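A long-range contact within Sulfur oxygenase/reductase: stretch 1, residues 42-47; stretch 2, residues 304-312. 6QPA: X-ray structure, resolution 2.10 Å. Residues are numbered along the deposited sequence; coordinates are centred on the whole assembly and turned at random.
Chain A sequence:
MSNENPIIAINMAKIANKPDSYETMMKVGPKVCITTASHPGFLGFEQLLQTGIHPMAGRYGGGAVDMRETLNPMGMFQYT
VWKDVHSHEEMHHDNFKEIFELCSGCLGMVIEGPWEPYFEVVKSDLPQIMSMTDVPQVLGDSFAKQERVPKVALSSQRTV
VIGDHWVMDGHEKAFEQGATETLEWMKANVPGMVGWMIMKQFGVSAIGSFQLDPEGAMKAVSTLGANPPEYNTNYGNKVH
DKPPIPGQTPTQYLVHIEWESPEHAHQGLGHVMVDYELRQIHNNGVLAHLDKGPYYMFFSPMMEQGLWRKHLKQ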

# COMPACT_ATOMS: atom_id res chain seq x y z
N PHE A 42 17.09 45.55 -44.98
CA PHE A 42 16.83 44.24 -44.41
C PHE A 42 15.90 43.44 -45.30
O PHE A 42 14.81 43.90 -45.66
CB PHE A 42 16.20 44.38 -43.02
CG PHE A 42 15.78 43.06 -42.42
CD1 PHE A 42 16.72 42.13 -42.01
CD2 PHE A 42 14.43 42.75 -42.27
CE1 PHE A 42 16.33 40.92 -41.44
CE2 PHE A 42 14.03 41.54 -41.71
CZ PHE A 42 14.99 40.62 -41.29
N LEU A 43 16.33 42.23 -45.67
CA LEU A 43 15.62 41.42 -46.66
C LEU A 43 14.95 40.17 -46.10
O LEU A 43 14.04 39.64 -46.75
CB LEU A 43 16.58 41.02 -47.77
CG LEU A 43 17.33 42.16 -48.45
CD1 LEU A 43 18.33 41.60 -49.49
CD2 LEU A 43 16.34 43.11 -49.10
N GLY A 44 15.35 39.70 -44.93
CA GLY A 44 14.73 38.51 -44.37
C GLY A 44 15.65 37.85 -43.36
O GLY A 44 16.74 38.33 -43.07
N PHE A 45 15.15 36.74 -42.80
CA PHE A 45 15.89 36.06 -41.75
C PHE A 45 15.51 34.59 -41.68
O PHE A 45 14.48 34.16 -42.22
CB PHE A 45 15.69 36.76 -40.39
CG PHE A 45 14.33 36.57 -39.79
CD1 PHE A 45 14.05 35.45 -39.01
CD2 PHE A 45 13.34 37.52 -39.97
CE1 PHE A 45 12.78 35.26 -38.44
CE2 PHE A 45 12.06 37.36 -39.39
CZ PHE A 45 11.78 36.22 -38.63
N GLU A 46 16.37 33.82 -41.02
CA GLU A 46 16.16 32.40 -40.74
C GLU A 46 16.59 32.17 -39.30
O GLU A 46 17.73 32.48 -38.96
CB GLU A 46 16.99 31.49 -41.66
CG GLU A 46 16.82 31.75 -43.13
CD GLU A 46 15.60 31.05 -43.69
OE1 GLU A 46 14.99 30.27 -42.94
OE2 GLU A 46 15.26 31.28 -44.86
N GLN A 47 15.69 31.69 -38.46
CA GLN A 47 16.04 31.30 -37.10
C GLN A 47 16.19 29.78 -37.07
O GLN A 47 15.21 29.04 -37.24
CB GLN A 47 15.01 31.79 -36.08
CG GLN A 47 15.48 31.63 -34.63
CD GLN A 47 14.43 32.00 -33.60
OE1 GLN A 47 13.28 31.55 -33.68
NE2 GLN A 47 14.81 32.82 -32.62
N GLU A 304 10.81 31.95 -39.98
CA GLU A 304 11.43 32.38 -41.22
C GLU A 304 10.65 33.56 -41.77
O GLU A 304 9.42 33.58 -41.70
CB GLU A 304 11.43 31.29 -42.28
CG GLU A 304 11.95 29.96 -41.82
CD GLU A 304 11.94 28.95 -42.95
OE1 GLU A 304 10.97 28.16 -43.01
OE2 GLU A 304 12.88 28.98 -43.78
N GLN A 305 11.37 34.55 -42.28
CA GLN A 305 10.77 35.52 -43.19
C GLN A 305 11.58 35.37 -44.46
O GLN A 305 12.73 35.83 -44.56
CB GLN A 305 10.71 36.94 -42.57
CG GLN A 305 11.47 38.07 -43.23
CD GLN A 305 10.90 38.58 -44.54
OE1 GLN A 305 10.52 37.81 -45.43
NE2 GLN A 305 10.89 39.90 -44.68
N GLY A 306 11.00 34.64 -45.42
CA GLY A 306 11.77 34.11 -46.53
C GLY A 306 11.72 34.91 -47.82
O GLY A 306 12.14 34.40 -48.85
N LEU A 307 11.27 36.18 -47.78
CA LEU A 307 11.17 36.91 -49.04
C LEU A 307 12.53 37.19 -49.68
O LEU A 307 12.61 37.42 -50.89
CB LEU A 307 10.38 38.20 -48.86
CG LEU A 307 8.90 37.82 -49.00
CD1 LEU A 307 8.17 37.70 -47.64
CD2 LEU A 307 8.15 38.68 -50.02
N TRP A 308 13.61 37.17 -48.90
CA TRP A 308 14.93 37.31 -49.49
C TRP A 308 15.22 36.23 -50.53
O TRP A 308 16.00 36.45 -51.46
CB TRP A 308 15.97 37.27 -48.38
CG TRP A 308 16.02 35.96 -47.67
CD1 TRP A 308 15.25 35.55 -46.62
CD2 TRP A 308 16.92 34.88 -47.95
NE1 TRP A 308 15.62 34.28 -46.24
CE2 TRP A 308 16.65 33.85 -47.03
CE3 TRP A 308 17.95 34.69 -48.89
CZ2 TRP A 308 17.35 32.65 -47.03
CZ3 TRP A 308 18.64 33.50 -48.88
CH2 TRP A 308 18.34 32.50 -47.96
N ARG A 309 14.64 35.04 -50.37
CA ARG A 309 14.89 33.98 -51.34
C ARG A 309 14.38 34.35 -52.72
O ARG A 309 14.94 33.90 -53.72
CB ARG A 309 14.22 32.69 -50.92
CG ARG A 309 14.62 32.18 -49.58
CD ARG A 309 13.70 31.01 -49.20
NE ARG A 309 14.39 30.29 -48.16
CZ ARG A 309 14.74 29.02 -48.20
NH1 ARG A 309 14.42 28.21 -49.22
NH2 ARG A 309 15.42 28.56 -47.16
N LYS A 310 13.31 35.16 -52.79
CA LYS A 310 12.66 35.46 -54.05
C LYS A 310 13.58 36.19 -55.02
O LYS A 310 13.38 36.10 -56.23
CB LYS A 310 11.38 36.28 -53.82
CG LYS A 310 10.23 35.50 -53.18
CD LYS A 310 8.84 36.08 -53.54
CE LYS A 310 7.69 35.30 -52.83
NZ LYS A 310 6.31 35.51 -53.40
N HIS A 311 14.60 36.89 -54.52
CA HIS A 311 15.57 37.56 -55.38
C HIS A 311 16.97 37.03 -55.06
O HIS A 311 17.77 37.69 -54.39
CB HIS A 311 15.48 39.09 -55.25
CG HIS A 311 15.14 39.58 -53.88
ND1 HIS A 311 16.09 39.74 -52.89
CD2 HIS A 311 13.96 39.98 -53.34
CE1 HIS A 311 15.51 40.20 -51.79
NE2 HIS A 311 14.22 40.35 -52.04
N LEU A 312 17.24 35.83 -55.55
CA LEU A 312 18.58 35.25 -55.59
C LEU A 312 18.98 35.08 -57.06
O LEU A 312 18.32 35.60 -57.97
CB LEU A 312 18.62 33.92 -54.84
CG LEU A 312 18.66 34.00 -53.32
CD1 LEU A 312 18.49 32.63 -52.72
CD2 LEU A 312 19.97 34.62 -52.88
O HOH W 1 12.99 40.96 -49.22

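The two stretches, at least 258 residues apart in sequence wherever they touch, are joined first through their backbones. F45 and Q305 form an antiparallel hydrogen-bonded pair: F45 N donates to Q305 O and Q305 N to F45 O, each at 3.1 Å and with nearly equal angles of 156° and 155°. The next pair, E46 with E304, is of the non-hydrogen-bonded kind, its CA atoms 4.8 Å apart. Beyond Q305 the second stretch turns, and Q305 OE1 accepts a hydrogen bond from L307 N (3.0 Å) within the bend.

The polar side-chain contacts converge on E46. Its carboxylate forms a salt bridge with R309, OE2 of E46 lying 3.6 Å from NE of R309 at the edge of the guanidinium. The same OE2 accepts a weak hydrogen bond from W308 NE1 (3.3 Å, 133°). On the other side-chain oxygen, E46 OE1 approaches E304 OE2 to 2.6 Å; at this distance one of the two acid groups probably holds a proton and donates it to the other, which would relieve the repulsion between like charges.

Packing contacts make up the rest of the interface. On the sheet face carrying F45 and Q305, F45 CE2 meets Q305 CB at 3.5 Å, and Q305 N lies over one face of the phenyl ring. L43 CB rests 3.8 Å from W308 CB, while L43 CD1 reaches the edge of the less well-ordered H311 ring, 3.9 Å from CE1. G44 keeps the approach close: its CA is 3.3 Å from Q305 O, and an ideal CB would lie 2.4 Å from W308 CD1 and 2.5 Å from Q305 O. Its backbone angles independently call for glycine.

A water links L43 to H311, donating to L43 O (3.0 Å) and hydrogen-bonding with H311 NE2 (3.1 Å).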